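Local coordinates for protein poly(ADP-ribose) glycohydrolase (Thermomonospora curvata, PDB 3SIG) that hydrolyses the ribose-ribose glycosidic bonds of poly(ADP-ribose) as a macrodomain-type glycohydrolase, here with ADP-ribose bound, at residues R117-L121 and V153-R157. Residues are numbered along the deposited sequence; the frame is centred on the assembly and turned at random.
Sequences RSSGL and VPVFR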
ATOM      1  N   ARG A 117     -10.273  -5.679  -1.811  1.00  8.47           N
ATOM      2  CA  ARG A 117     -11.073  -6.826  -2.186  1.00  9.04           C
ATOM      3  C   ARG A 117     -10.484  -8.099  -1.622  1.00  9.04           C
ATOM      4  O   ARG A 117     -11.175  -9.118  -1.542  1.00 10.34           O
ATOM      5  CB  ARG A 117     -11.105  -6.988  -3.712  1.00 10.12           C
ATOM      6  CG  ARG A 117     -12.041  -6.021  -4.445  1.00 11.03           C
ATOM      7  CD  ARG A 117     -12.396  -6.442  -5.890  1.00 10.46           C
ATOM      8  NE  ARG A 117     -11.207  -6.757  -6.652  1.00 13.53           N
ATOM      9  CZ  ARG A 117     -10.422  -5.875  -7.247  1.00 12.71           C
ATOM     10  NH1 ARG A 117     -10.713  -4.582  -7.236  1.00 12.49           N
ATOM     11  NH2 ARG A 117      -9.321  -6.293  -7.838  1.00 12.63           N
ATOM     12  N   SER A 118      -9.202  -8.101  -1.294  1.00  9.07           N
ATOM     13  CA  SER A 118      -8.448  -9.342  -1.058  1.00  9.23           C
ATOM     14  C   SER A 118      -8.024  -9.566   0.372  1.00 10.04           C
ATOM     15  O   SER A 118      -7.310 -10.542   0.620  1.00 10.10           O
ATOM     16  CB  SER A 118      -7.185  -9.336  -1.925  1.00 10.37           C
ATOM     17  OG  SER A 118      -7.493  -9.109  -3.290  1.00 11.98           O
ATOM     18  N   SER A 119      -8.410  -8.691   1.292  1.00  9.23           N
ATOM     19  CA  SER A 119      -7.808  -8.719   2.620  1.00  9.22           C
ATOM     20  C   SER A 119      -8.743  -8.089   3.634  1.00  8.75           C
ATOM     21  O   SER A 119      -9.858  -7.669   3.279  1.00  9.46           O
ATOM     22  CB  SER A 119      -6.480  -7.932   2.620  1.00  8.73           C
ATOM     23  OG  SER A 119      -6.707  -6.536   2.551  1.00  9.32           O
ATOM     24  N   GLY A 120      -8.277  -7.963   4.869  1.00  8.32           N
ATOM     25  CA  GLY A 120      -8.985  -7.188   5.866  1.00  9.37           C
ATOM     26  C   GLY A 120      -8.677  -5.702   5.907  1.00  7.52           C
ATOM     27  O   GLY A 120      -9.101  -5.021   6.844  1.00  9.30           O
ATOM     28  N   LEU A 121      -8.029  -5.199   4.872  1.00  7.24           N
ATOM     29  CA  LEU A 121      -7.577  -3.816   4.917  1.00  7.93           C
ATOM     30  C   LEU A 121      -8.710  -2.830   5.137  1.00  7.76           C
ATOM     31  O   LEU A 121      -8.554  -1.874   5.882  1.00  8.00           O
ATOM     32  CB  LEU A 121      -6.831  -3.472   3.637  1.00  9.05           C
ATOM     33  CG  LEU A 121      -6.300  -2.038   3.553  1.00  9.68           C
ATOM     34  CD1 LEU A 121      -5.328  -1.689   4.689  1.00 11.62           C
ATOM     35  CD2 LEU A 121      -5.659  -1.847   2.179  1.00 13.04           C
ATOM     36  N   VAL A 153      -2.712  -7.558   8.923  1.00  8.72           N
ATOM     37  CA  VAL A 153      -3.944  -7.651   8.162  1.00  8.37           C
ATOM     38  C   VAL A 153      -3.952  -8.989   7.432  1.00  8.68           C
ATOM     39  O   VAL A 153      -3.038  -9.308   6.656  1.00  8.78           O
ATOM     40  CB  VAL A 153      -4.041  -6.509   7.137  1.00  8.00           C
ATOM     41  CG1 VAL A 153      -5.278  -6.665   6.298  1.00  9.22           C
ATOM     42  CG2 VAL A 153      -4.046  -5.169   7.862  1.00  9.77           C
ATOM     43  N   PRO A 154      -5.017  -9.784   7.594  1.00  8.22           N
ATOM     44  CA  PRO A 154      -5.088 -11.043   6.869  1.00  9.57           C
ATOM     45  C   PRO A 154      -5.392 -10.795   5.385  1.00  8.92           C
ATOM     46  O   PRO A 154      -6.262  -9.981   5.048  1.00  9.87           O
ATOM     47  CB  PRO A 154      -6.222 -11.798   7.581  1.00 10.45           C
ATOM     48  CG  PRO A 154      -7.027 -10.756   8.218  1.00 15.23           C
ATOM     49  CD  PRO A 154      -6.116  -9.622   8.546  1.00  8.89           C
ATOM     50  N   VAL A 155      -4.686 -11.513   4.529  1.00  8.26           N
ATOM     51  CA  VAL A 155      -4.873 -11.514   3.082  1.00  8.81           C
ATOM     52  C   VAL A 155      -5.380 -12.890   2.723  1.00  8.97           C
ATOM     53  O   VAL A 155      -4.784 -13.906   3.113  1.00 10.16           O
ATOM     54  CB  VAL A 155      -3.552 -11.229   2.352  1.00  8.17           C
ATOM     55  CG1 VAL A 155      -3.746 -11.227   0.848  1.00 10.43           C
ATOM     56  CG2 VAL A 155      -2.988  -9.909   2.790  1.00  8.98           C
ATOM     57  N   PHE A 156      -6.481 -12.935   1.991  1.00  9.91           N
ATOM     58  CA  PHE A 156      -7.198 -14.189   1.758  1.00  9.96           C
ATOM     59  C   PHE A 156      -7.722 -14.347   0.333  1.00 10.14           C
ATOM     60  O   PHE A 156      -8.555 -15.249   0.105  1.00 11.52           O
ATOM     61  CB  PHE A 156      -8.326 -14.386   2.808  1.00 11.05           C
ATOM     62  CG  PHE A 156      -9.228 -13.182   2.990  1.00 10.94           C
ATOM     63  CD1 PHE A 156      -9.059 -12.340   4.076  1.00 11.62           C
ATOM     64  CD2 PHE A 156     -10.250 -12.904   2.094  1.00 12.65           C
ATOM     65  CE1 PHE A 156      -9.878 -11.240   4.246  1.00 11.87           C
ATOM     66  CE2 PHE A 156     -11.060 -11.793   2.256  1.00 14.43           C
ATOM     67  CZ  PHE A 156     -10.863 -10.959   3.326  1.00 12.84           C
ATOM     68  N   ARG A 157      -7.220 -13.576  -0.643  1.00 11.24           N
ATOM     69  CA  ARG A 157      -7.481 -13.851  -2.055  1.00 11.58           C
ATOM     70  C   ARG A 157      -6.198 -13.789  -2.852  1.00 11.24           C
ATOM     71  O   ARG A 157      -5.265 -13.040  -2.473  1.00 11.86           O
ATOM     72  CB  ARG A 157      -8.485 -12.885  -2.699  1.00 13.01           C
ATOM     73  CG  ARG A 157      -9.846 -12.850  -2.085  1.00 12.67           C
ATOM     74  CD  ARG A 157     -10.813 -12.048  -2.949  1.00 12.94           C
ATOM     75  NE  ARG A 157     -12.037 -11.801  -2.226  1.00 12.82           N
ATOM     76  CZ  ARG A 157     -13.105 -12.564  -2.329  1.00 12.63           C
ATOM     77  NH1 ARG A 157     -13.107 -13.600  -3.137  1.00 14.86           N
ATOM     78  NH2 ARG A 157     -14.181 -12.283  -1.614  1.00 14.83           N
TER
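Where the end of a sheet strand is bonded to a neighbour along one edge, here 163-175, the other edge can receive the link between two helices, as 153-157 does. V153 turns its side chain toward that link: CG1 packs 3.6 Å from G120 C and 3.4 Å from L121 N, under the start of helix 121-125. At P154, whose side chain touches V34 and H33 of helix 31-39, the carbonyl takes over: G120 N donates to P154 O at 2.9 Å. V155 then faces S119 as a non-hydrogen-bonded antiparallel pair, with CA atoms 4.1 Å apart, while its backbone bonds to Y168 on the adjacent strand. S119 OG accepts from L121 N at 3.0 Å, an ST turn, and is also hydrogen-bonded to the carbonyl of L115 in helix 111-118. On the other flank of the pair, F156 N reaches S118 O at 2.9 Å and almost straight, completing the single bridge; the F156 ring curls back so that S118 O and S119 CA lie over one of its faces. R157 N adds a weak bond to S118 O (3.3 Å). Its side chain reaches further, and NE donates to R117 O at 2.9 Å, meeting a carbonyl near the end of helix 111-118; the NH2 of the same guanidinium forms a salt bridge with E10 of helix 2-17. One short extended step thus lets a chain leave one helix, bridge a strand and enter the next helix with G120 as N-cap. The strand belongs to a mixed sheet flanked by helices, the layered α/β architecture characteristic of the macrodomain fold.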